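FAD-binding oxidoreductase (Gulosibacter chungangensis, PDB 7PBG) oxidises 4-ethylphenol and related 4-alkylphenols with a covalently bound FAD, a dehydrogenation that can yield 4-vinylphenols. Local coordinates at residues L115-K120 against A144-D149; K120-V125 against L235-P240; P239-S244 against T352-P357; I277-T282 against H317-G322. All blocks are in the same frame, centred on the assembly; numbering follows the deposited sequence.

Contact 1: residues L115-K120 against A144-D149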
# COMPACT_ATOMS: atom_id res chain seq x y z
N LEU A 115 11.76 -17.17 -10.10
CA LEU A 115 12.48 -17.91 -9.03
C LEU A 115 11.54 -18.76 -8.20
O LEU A 115 12.03 -19.66 -7.51
CB LEU A 115 13.26 -16.93 -8.16
CG LEU A 115 14.33 -16.20 -8.95
CD1 LEU A 115 14.97 -15.18 -8.09
CD2 LEU A 115 15.39 -17.14 -9.50
N GLU A 116 10.25 -18.46 -8.21
CA GLU A 116 9.29 -19.17 -7.36
C GLU A 116 7.91 -18.94 -7.95
O GLU A 116 7.57 -17.81 -8.27
CB GLU A 116 9.37 -18.72 -5.90
CG GLU A 116 8.44 -19.50 -4.98
CD GLU A 116 8.62 -19.25 -3.49
OE1 GLU A 116 9.38 -18.35 -3.16
OE2 GLU A 116 8.00 -20.01 -2.68
N ILE A 117 7.09 -19.97 -7.89
CA ILE A 117 5.62 -19.91 -8.10
C ILE A 117 5.02 -20.72 -6.95
O ILE A 117 5.00 -21.95 -6.98
CB ILE A 117 5.21 -20.43 -9.46
CG1 ILE A 117 5.87 -19.65 -10.59
CG2 ILE A 117 3.69 -20.45 -9.60
CD1 ILE A 117 5.79 -20.41 -11.88
N ASN A 118 4.58 -19.99 -5.94
CA ASN A 118 4.07 -20.63 -4.71
C ASN A 118 2.55 -20.72 -4.87
O ASN A 118 1.85 -19.67 -4.71
CB ASN A 118 4.53 -19.83 -3.50
CG ASN A 118 4.23 -20.55 -2.20
OD1 ASN A 118 3.15 -21.12 -2.02
ND2 ASN A 118 5.21 -20.52 -1.30
N GLU A 119 2.03 -21.92 -5.10
CA GLU A 119 0.56 -22.04 -5.27
C GLU A 119 -0.17 -21.84 -3.93
O GLU A 119 -1.18 -21.15 -3.92
CB GLU A 119 0.22 -23.41 -5.84
CG GLU A 119 -1.25 -23.54 -6.16
CD GLU A 119 -1.57 -24.78 -6.97
OE1 GLU A 119 -0.70 -25.72 -7.00
OE2 GLU A 119 -2.66 -24.79 -7.61
N LYS A 120 0.28 -22.48 -2.85
CA LYS A 120 -0.43 -22.49 -1.55
C LYS A 120 -0.63 -21.05 -1.06
O LYS A 120 -1.64 -20.79 -0.46
CB LYS A 120 0.37 -23.28 -0.51
CG LYS A 120 -0.31 -23.39 0.86
CD LYS A 120 0.38 -24.38 1.78
CE LYS A 120 -0.38 -24.54 3.09
NZ LYS A 120 0.20 -25.58 3.97
N ALA A 144 0.11 -24.48 -11.37
CA ALA A 144 -0.44 -23.69 -10.23
C ALA A 144 -1.73 -22.96 -10.66
O ALA A 144 -1.75 -22.34 -11.75
CB ALA A 144 0.61 -22.75 -9.71
N LYS A 145 -2.80 -23.01 -9.86
CA LYS A 145 -4.10 -22.37 -10.17
C LYS A 145 -4.07 -20.90 -9.74
O LYS A 145 -4.83 -20.48 -8.85
CB LYS A 145 -5.25 -23.15 -9.53
CG LYS A 145 -5.29 -24.63 -9.92
CD LYS A 145 -5.22 -24.88 -11.40
CE LYS A 145 -5.49 -26.33 -11.78
NZ LYS A 145 -4.28 -27.00 -12.33
N LEU A 146 -3.23 -20.15 -10.42
CA LEU A 146 -2.98 -18.72 -10.17
C LEU A 146 -3.06 -17.98 -11.50
O LEU A 146 -2.73 -18.56 -12.54
CB LEU A 146 -1.58 -18.54 -9.58
CG LEU A 146 -1.27 -19.23 -8.25
CD1 LEU A 146 0.16 -18.92 -7.92
CD2 LEU A 146 -2.20 -18.79 -7.15
N MET A 147 -3.46 -16.72 -11.43
CA MET A 147 -3.55 -15.81 -12.56
C MET A 147 -2.53 -14.70 -12.37
O MET A 147 -2.29 -14.24 -11.22
CB MET A 147 -4.94 -15.15 -12.60
CG MET A 147 -6.02 -16.07 -13.03
SD MET A 147 -7.59 -15.25 -12.69
CE MET A 147 -7.38 -13.72 -13.61
N ILE A 148 -1.99 -14.24 -13.46
CA ILE A 148 -1.23 -12.98 -13.43
C ILE A 148 -2.16 -11.81 -13.79
O ILE A 148 -3.32 -12.00 -14.18
CB ILE A 148 -0.01 -13.03 -14.34
CG1 ILE A 148 -0.40 -13.04 -15.81
CG2 ILE A 148 0.86 -14.23 -14.00
CD1 ILE A 148 0.70 -12.51 -16.71
N ASP A 149 -1.63 -10.60 -13.67
CA ASP A 149 -2.35 -9.35 -13.96
C ASP A 149 -1.50 -8.57 -14.96
O ASP A 149 -0.60 -7.79 -14.56
CB ASP A 149 -2.64 -8.49 -12.73
CG ASP A 149 -3.53 -7.31 -13.07
OD1 ASP A 149 -4.74 -7.41 -12.83
OD2 ASP A 149 -2.98 -6.31 -13.57
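The tip of the beta hairpin made by strands 114-118 and 123-126, part of the FAD-binding domain of the PCMH type, rests through I117 and E119 on the chain A144-L146 that follows helix 132-142. E119 supplies the single hydrogen bond across the gap: its OE2 accepts the backbone N of K145 at 2.9 Å. The N-H points almost straight at the oxygen (167°), yet it comes from well above the carboxylate plane. With CG anti to the backbone N (chi1 -174°) and an extended chain beyond it, the glutamate runs beside K145, and OE2 also lies 3.5 Å from K145 CG. The ammonium group does not close a salt bridge here; K145 NZ bonds to the carbonyl of G143 and stays 5.5 Å from E119 OE2. K145 is the centre of an inverse gamma turn, closed by a weak bond from L146 N to A144 O. Beside the polar pair the packing is apolar. A144 CB touches both I117 CG2, 3.8 Å away, and E119 CB at 3.9 Å, while L146 CD1 touches I117 CG2 and lies 3.7 Å from the carbonyl oxygen of N118. The I117 and L146 side chains run antiparallel as they pass, and I117 also leans on A138 and S142 of the helix. Inside the hairpin, N118 OD1 accepts the N-H of L121 across the turn. A carboxylate that receives a backbone N-H at this solvent-reaching place is likely to be ionised, adding charge assistance to a small, otherwise hydrophobic contact.

Contact 2: residues K120-V125 against L235-P240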
# COMPACT_ATOMS: atom_id res chain seq x y z
N LYS A 120 0.28 -22.48 -2.85
CA LYS A 120 -0.43 -22.49 -1.55
C LYS A 120 -0.63 -21.05 -1.06
O LYS A 120 -1.64 -20.79 -0.46
CB LYS A 120 0.37 -23.28 -0.51
CG LYS A 120 -0.31 -23.39 0.86
CD LYS A 120 0.38 -24.38 1.78
CE LYS A 120 -0.38 -24.54 3.09
NZ LYS A 120 0.20 -25.58 3.97
N LEU A 121 0.39 -20.19 -1.22
CA LEU A 121 0.35 -18.80 -0.71
C LEU A 121 0.23 -17.83 -1.90
O LEU A 121 0.32 -16.62 -1.67
CB LEU A 121 1.61 -18.55 0.12
CG LEU A 121 1.69 -19.44 1.37
CD1 LEU A 121 2.91 -19.08 2.21
CD2 LEU A 121 0.43 -19.34 2.20
N ALA A 122 -0.00 -18.33 -3.11
CA ALA A 122 -0.43 -17.54 -4.29
C ALA A 122 0.49 -16.35 -4.55
O ALA A 122 0.02 -15.18 -4.45
CB ALA A 122 -1.82 -17.05 -4.13
N TYR A 123 1.76 -16.60 -4.74
CA TYR A 123 2.69 -15.53 -5.18
C TYR A 123 3.75 -16.08 -6.13
O TYR A 123 4.01 -17.26 -6.14
CB TYR A 123 3.31 -14.80 -4.01
CG TYR A 123 4.32 -15.58 -3.20
CD1 TYR A 123 5.65 -15.63 -3.55
CD2 TYR A 123 3.93 -16.32 -2.11
CE1 TYR A 123 6.59 -16.35 -2.82
CE2 TYR A 123 4.85 -17.01 -1.34
CZ TYR A 123 6.19 -17.04 -1.70
OH TYR A 123 7.10 -17.75 -0.95
N ALA A 124 4.41 -15.18 -6.84
CA ALA A 124 5.57 -15.52 -7.66
C ALA A 124 6.69 -14.57 -7.27
O ALA A 124 6.42 -13.52 -6.64
CB ALA A 124 5.24 -15.42 -9.13
N VAL A 125 7.88 -14.97 -7.57
CA VAL A 125 9.11 -14.15 -7.37
C VAL A 125 9.79 -13.98 -8.71
O VAL A 125 10.07 -15.02 -9.41
CB VAL A 125 10.05 -14.74 -6.30
CG1 VAL A 125 11.32 -13.90 -6.13
CG2 VAL A 125 9.31 -14.95 -5.00
N LEU A 235 -0.33 -13.15 -6.53
CA LEU A 235 -1.08 -13.56 -7.71
C LEU A 235 -2.47 -14.01 -7.29
O LEU A 235 -2.60 -14.78 -6.36
CB LEU A 235 -0.37 -14.72 -8.45
CG LEU A 235 1.04 -14.46 -8.95
CD1 LEU A 235 1.57 -15.68 -9.75
CD2 LEU A 235 1.08 -13.20 -9.79
N MET A 236 -3.44 -13.54 -8.02
CA MET A 236 -4.84 -13.88 -7.71
C MET A 236 -5.01 -15.37 -7.88
O MET A 236 -4.70 -15.95 -8.94
CB MET A 236 -5.81 -13.10 -8.61
CG MET A 236 -7.26 -13.33 -8.25
SD MET A 236 -8.25 -12.14 -9.19
CE MET A 236 -9.72 -13.09 -9.54
N PRO A 237 -5.61 -16.07 -6.89
CA PRO A 237 -6.05 -17.44 -7.14
C PRO A 237 -7.10 -17.49 -8.26
O PRO A 237 -7.98 -16.66 -8.31
CB PRO A 237 -6.67 -17.84 -5.79
CG PRO A 237 -5.97 -16.96 -4.79
CD PRO A 237 -5.84 -15.65 -5.51
N THR A 238 -6.97 -18.46 -9.15
CA THR A 238 -7.88 -18.63 -10.28
C THR A 238 -9.27 -18.98 -9.75
O THR A 238 -9.43 -19.95 -9.04
CB THR A 238 -7.36 -19.73 -11.23
OG1 THR A 238 -6.03 -19.41 -11.66
CG2 THR A 238 -8.26 -19.93 -12.43
N PRO A 239 -10.29 -18.19 -10.12
CA PRO A 239 -11.67 -18.43 -9.70
C PRO A 239 -12.30 -19.53 -10.54
O PRO A 239 -11.74 -19.96 -11.52
CB PRO A 239 -12.38 -17.09 -9.93
CG PRO A 239 -11.60 -16.46 -11.06
CD PRO A 239 -10.18 -17.00 -10.98
N PRO A 240 -13.45 -20.08 -10.12
CA PRO A 240 -14.06 -21.17 -10.88
C PRO A 240 -14.38 -20.83 -12.35
O PRO A 240 -14.18 -21.65 -13.26
CB PRO A 240 -15.36 -21.44 -10.10
CG PRO A 240 -15.14 -20.89 -8.73
CD PRO A 240 -14.09 -19.79 -8.84
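A122 takes up left-handed backbone torsions (phi 52°), and L235, its hydrogen-bond partner, holds CG anti to its carbonyl carbon (chi1 -60°), which puts L235 CG 4.0 Å from the backbone N of A124. The alanine A122 belongs to a G1 beta bulge, A122 and Y123 both facing N118, at the start of strand 123-126; this strand lies between 114-118 and the long strand 226-237 in an antiparallel sheet of the FAD-binding part of the protein. At the bulge one backbone bond joins the segments: L235 N gives its hydrogen to A122 O at 2.9 Å, nearly straight at 175°, although the donor stands above the carbonyl plane. The ladder goes on between A124 and M233. A122 CB comes within 3.3 Å of L235 O and reaches P237 CG at 4.2 Å, and A124 CB packs against L235 CD1 at 3.7 Å. The side chain of L146 touches both A122 and L235 and so packs strand 146-147, which pairs with 226-237, against both residues. Y123 turns its side chain away from L235-P240, the edge of its ring meeting L121 O and V125 CG2 in plane. The second subunit covers the bulge, I267 packing on A122 and G268 on P237. Two acceptors, A122 O and L235 O, lie 3.3 Å apart, and the guanidinium of R436 of the second subunit bridges them, its NE bonded to A122 O and its NH2 only weakly to L235 O.

Contact 3: residues P239-S244 against T352-P357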
# COMPACT_ATOMS: atom_id res chain seq x y z
N PRO A 239 -10.29 -18.19 -10.12
CA PRO A 239 -11.67 -18.43 -9.70
C PRO A 239 -12.30 -19.53 -10.54
O PRO A 239 -11.74 -19.96 -11.52
CB PRO A 239 -12.38 -17.09 -9.93
CG PRO A 239 -11.60 -16.46 -11.06
CD PRO A 239 -10.18 -17.00 -10.98
N PRO A 240 -13.45 -20.08 -10.12
CA PRO A 240 -14.06 -21.17 -10.88
C PRO A 240 -14.38 -20.83 -12.35
O PRO A 240 -14.18 -21.65 -13.26
CB PRO A 240 -15.36 -21.44 -10.10
CG PRO A 240 -15.14 -20.89 -8.73
CD PRO A 240 -14.09 -19.79 -8.84
N GLU A 241 -14.87 -19.61 -12.59
CA GLU A 241 -15.27 -19.13 -13.92
C GLU A 241 -14.99 -17.65 -14.05
O GLU A 241 -14.91 -16.99 -13.00
CB GLU A 241 -16.77 -19.40 -14.11
CG GLU A 241 -17.19 -19.49 -15.53
CD GLU A 241 -18.44 -20.33 -15.79
OE1 GLU A 241 -18.88 -21.12 -14.94
OE2 GLU A 241 -18.94 -20.18 -16.86
N MET A 242 -14.88 -17.17 -15.28
CA MET A 242 -14.75 -15.74 -15.58
C MET A 242 -15.55 -15.47 -16.85
O MET A 242 -15.51 -16.30 -17.79
CB MET A 242 -13.28 -15.38 -15.77
CG MET A 242 -12.49 -15.63 -14.55
SD MET A 242 -10.75 -15.17 -14.61
CE MET A 242 -10.10 -16.66 -15.34
N LEU A 243 -16.25 -14.37 -16.88
CA LEU A 243 -17.10 -13.97 -18.03
C LEU A 243 -16.96 -12.48 -18.28
O LEU A 243 -17.14 -11.68 -17.29
CB LEU A 243 -18.54 -14.36 -17.74
CG LEU A 243 -19.53 -14.07 -18.85
CD1 LEU A 243 -19.33 -15.01 -20.02
CD2 LEU A 243 -20.95 -14.23 -18.32
N SER A 244 -16.58 -12.13 -19.49
CA SER A 244 -16.34 -10.74 -19.89
C SER A 244 -17.52 -10.17 -20.66
O SER A 244 -18.37 -10.90 -21.21
CB SER A 244 -15.09 -10.59 -20.69
OG SER A 244 -13.98 -10.94 -19.94
N THR A 352 -21.61 -10.43 -24.01
CA THR A 352 -20.56 -11.14 -23.26
C THR A 352 -19.73 -11.89 -24.27
O THR A 352 -20.12 -11.96 -25.42
CB THR A 352 -21.16 -12.10 -22.23
OG1 THR A 352 -21.69 -13.21 -22.95
CG2 THR A 352 -22.25 -11.50 -21.37
N ASN A 353 -18.62 -12.46 -23.83
CA ASN A 353 -17.76 -13.26 -24.73
C ASN A 353 -18.47 -14.54 -25.10
O ASN A 353 -17.96 -15.23 -26.03
CB ASN A 353 -16.37 -13.50 -24.15
CG ASN A 353 -16.38 -14.20 -22.83
OD1 ASN A 353 -16.82 -13.62 -21.84
ND2 ASN A 353 -15.91 -15.45 -22.81
N GLU A 354 -19.57 -14.89 -24.43
CA GLU A 354 -20.40 -16.03 -24.89
C GLU A 354 -21.36 -15.60 -26.01
O GLU A 354 -21.56 -16.39 -26.90
CB GLU A 354 -21.18 -16.70 -23.75
CG GLU A 354 -20.29 -17.35 -22.75
CD GLU A 354 -20.98 -17.85 -21.48
OE1 GLU A 354 -22.05 -17.35 -21.13
OE2 GLU A 354 -20.37 -18.64 -20.79
N THR A 355 -22.00 -14.43 -25.94
CA THR A 355 -22.94 -13.96 -26.98
C THR A 355 -22.19 -13.35 -28.17
O THR A 355 -22.74 -13.33 -29.26
CB THR A 355 -23.98 -12.99 -26.41
OG1 THR A 355 -23.32 -11.76 -26.10
CG2 THR A 355 -24.69 -13.56 -25.21
N LEU A 356 -20.96 -12.92 -27.97
CA LEU A 356 -20.11 -12.36 -29.03
C LEU A 356 -18.78 -13.10 -28.94
O LEU A 356 -17.74 -12.54 -28.58
CB LEU A 356 -19.92 -10.87 -28.80
CG LEU A 356 -19.17 -10.15 -29.91
CD1 LEU A 356 -20.04 -10.00 -31.14
CD2 LEU A 356 -18.69 -8.81 -29.41
N PRO A 357 -18.77 -14.41 -29.28
CA PRO A 357 -17.54 -15.19 -29.22
C PRO A 357 -16.61 -14.78 -30.35
O PRO A 357 -17.05 -14.20 -31.35
CB PRO A 357 -18.03 -16.64 -29.40
CG PRO A 357 -19.21 -16.44 -30.29
CD PRO A 357 -19.89 -15.17 -29.82
O HOH W 1 -15.98 -17.08 -20.27
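T352, the last residue of strand 349-352, meets S244 with its backbone: T352 CA stands 3.0 Å from S244 O in a CA-H...O contact. Its OG1 accepts the N-H of T355, an ST motif that turns the chain away from the strand. N353 makes two hydrogen bonds to the S244 backbone. Its N donates to S244 O at 3.1 Å, while OD1 accepts S244 N at 2.8 Å. N353 CG sits between the backbone N and the carbonyl carbon (chi1 58°), 3.9 Å from S244 N. Its other branch, ND2, donates to a water that in turn donates to M242 O at 2.6 Å. An alanine here would probably leave S244 N without its acceptor and the water without one of its partners. E354 crosses L243 at about a right angle, with CD 3.6 Å from L243 CD1, which also touches N353 OD1 at 3.4 Å. E354 OE2 and E241 OE2 lie 4.5 Å apart, a repulsion that R328 is likely to ease by forming salt bridges to both glutamates. L356 then packs on helix 363-375, L243 faces helix 328-342, and strand 241-249 runs between the edge strand 349-352 and strand 318-326.

Contact 4: residues I277-T282 against H317-G322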
# COMPACT_ATOMS: atom_id res chain seq x y z
N ILE A 277 -12.87 -0.54 -18.10
CA ILE A 277 -12.35 0.56 -18.95
C ILE A 277 -13.51 1.16 -19.74
O ILE A 277 -14.47 0.47 -20.08
CB ILE A 277 -11.20 0.07 -19.86
CG1 ILE A 277 -11.63 -1.04 -20.80
CG2 ILE A 277 -10.02 -0.37 -19.00
CD1 ILE A 277 -10.60 -1.39 -21.88
N VAL A 278 -13.36 2.40 -20.10
CA VAL A 278 -14.36 3.11 -20.94
C VAL A 278 -13.56 3.75 -22.06
O VAL A 278 -12.83 4.74 -21.77
CB VAL A 278 -15.17 4.16 -20.16
CG1 VAL A 278 -16.29 4.69 -21.05
CG2 VAL A 278 -15.72 3.60 -18.85
N ARG A 279 -13.55 3.14 -23.25
CA ARG A 279 -12.71 3.74 -24.32
C ARG A 279 -13.58 4.35 -25.40
O ARG A 279 -14.73 3.93 -25.64
CB ARG A 279 -11.73 2.74 -24.92
CG ARG A 279 -12.30 1.43 -25.35
CD ARG A 279 -11.15 0.68 -26.01
NE ARG A 279 -9.87 0.52 -25.30
CZ ARG A 279 -8.87 -0.25 -25.76
NH1 ARG A 279 -8.97 -0.88 -26.92
NH2 ARG A 279 -7.74 -0.37 -25.07
N ASN A 280 -12.97 5.29 -26.11
CA ASN A 280 -13.64 5.89 -27.28
C ASN A 280 -13.47 4.98 -28.49
O ASN A 280 -12.59 4.10 -28.51
CB ASN A 280 -13.20 7.32 -27.51
CG ASN A 280 -11.79 7.53 -27.99
OD1 ASN A 280 -10.93 6.66 -27.88
ND2 ASN A 280 -11.54 8.73 -28.48
N VAL A 281 -14.28 5.24 -29.51
CA VAL A 281 -14.26 4.38 -30.74
C VAL A 281 -12.88 4.44 -31.38
O VAL A 281 -12.37 3.38 -31.89
CB VAL A 281 -15.39 4.74 -31.72
CG1 VAL A 281 -15.29 6.13 -32.28
CG2 VAL A 281 -15.43 3.71 -32.83
N THR A 282 -12.20 5.57 -31.33
CA THR A 282 -10.89 5.65 -32.01
C THR A 282 -9.91 4.64 -31.41
O THR A 282 -9.12 4.02 -32.18
CB THR A 282 -10.32 7.07 -31.93
OG1 THR A 282 -11.35 7.94 -32.39
CG2 THR A 282 -9.10 7.23 -32.81
N HIS A 317 -19.61 4.81 -29.81
CA HIS A 317 -18.67 5.93 -29.61
C HIS A 317 -17.88 5.74 -28.30
O HIS A 317 -16.75 6.26 -28.22
CB HIS A 317 -19.45 7.24 -29.61
CG HIS A 317 -19.76 7.70 -30.99
ND1 HIS A 317 -18.80 8.23 -31.82
CD2 HIS A 317 -20.89 7.64 -31.72
CE1 HIS A 317 -19.34 8.50 -32.99
NE2 HIS A 317 -20.62 8.16 -32.97
N TRP A 318 -18.50 5.09 -27.30
CA TRP A 318 -17.89 4.65 -26.03
C TRP A 318 -18.17 3.16 -25.91
O TRP A 318 -19.30 2.73 -26.25
CB TRP A 318 -18.44 5.43 -24.82
CG TRP A 318 -18.05 6.87 -24.87
CD1 TRP A 318 -18.83 7.92 -25.21
CD2 TRP A 318 -16.73 7.40 -24.63
NE1 TRP A 318 -18.09 9.07 -25.20
CE2 TRP A 318 -16.81 8.79 -24.83
CE3 TRP A 318 -15.52 6.83 -24.22
CZ2 TRP A 318 -15.70 9.63 -24.65
CZ3 TRP A 318 -14.42 7.65 -24.05
CH2 TRP A 318 -14.53 9.03 -24.25
N ILE A 319 -17.16 2.43 -25.46
CA ILE A 319 -17.30 1.01 -25.14
C ILE A 319 -16.80 0.81 -23.72
O ILE A 319 -15.67 1.25 -23.38
CB ILE A 319 -16.51 0.15 -26.15
CG1 ILE A 319 -16.73 0.56 -27.61
CG2 ILE A 319 -16.79 -1.31 -25.90
CD1 ILE A 319 -15.75 1.56 -28.14
N VAL A 320 -17.61 0.15 -22.92
CA VAL A 320 -17.22 -0.37 -21.58
C VAL A 320 -16.82 -1.83 -21.76
O VAL A 320 -17.60 -2.57 -22.32
CB VAL A 320 -18.32 -0.20 -20.54
CG1 VAL A 320 -17.98 -0.88 -19.23
CG2 VAL A 320 -18.63 1.28 -20.36
N TYR A 321 -15.64 -2.18 -21.27
CA TYR A 321 -15.23 -3.59 -21.13
C TYR A 321 -15.03 -3.90 -19.65
O TYR A 321 -14.35 -3.14 -18.96
CB TYR A 321 -13.94 -3.85 -21.89
CG TYR A 321 -14.07 -3.72 -23.38
CD1 TYR A 321 -14.64 -4.73 -24.14
CD2 TYR A 321 -13.60 -2.60 -24.05
CE1 TYR A 321 -14.74 -4.63 -25.51
CE2 TYR A 321 -13.76 -2.46 -25.41
CZ TYR A 321 -14.29 -3.49 -26.15
OH TYR A 321 -14.38 -3.32 -27.50
N GLY A 322 -15.56 -5.03 -19.22
CA GLY A 322 -15.40 -5.57 -17.87
C GLY A 322 -15.42 -7.09 -17.85
O GLY A 322 -15.68 -7.73 -18.88
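The indole of W318 carries N280 CB over one face of its six-membered ring, a CH-pi contact 4.0 Å from the ring centroid and set toward the rim; V278 CG1 approaches W318 CE3 obliquely at 3.9 Å. Both belong to an antiparallel strand pair, 277-280 with 318-322, in the large sheet of the substrate (cap) domain, as in other flavoproteins of the VAO/PCMH family. On the other face of the sheet the Y321 ring has R279 CD at its edge, 4.1 Å from CE2, and I319 CG2 over one face. The R279 guanidinium is turned 86° from that ring; the R279 side chain, about 3 Å from that of the FAD-binding residue E152, forms a salt bridge to D284, which also bonds to Y321 OH. Backbone bonds pair I277 with Y321 and R279 with I319, two each. W318 NE1 bonds to E252 O and its ring meets Y413 edge-to-face; an alanine in its place would probably open a gap beside V278 and N280 and leave E252 O without that donor. N280 caps helix 281-288, OD1 accepting F283 N and also A429 N of strand 426-433. V281 N makes a weak bond to H317 O at 3.0 Å.

Contact 4 is fully buried and the most regular, a ladder of backbone bonds with packed side chains near the flavin; contact 3 joins the edge of the same sheet, and there an asparagine side chain and a water supplement a lone backbone bond, while two like-charged carboxylates lie close. S244 CB touches G322 O between the two. Contacts 1 and 2 belong to the other antiparallel sheet, share K120 and interlock through strands 114-118 and 123-126, yet contact 1 lies at the surface on a carboxylate bond and contact 2 is buried, pressed against the second subunit. The chain P239-P240 leads from contact 2 into contact 3, and M147 packs on P239 and M242, joining the two sheets.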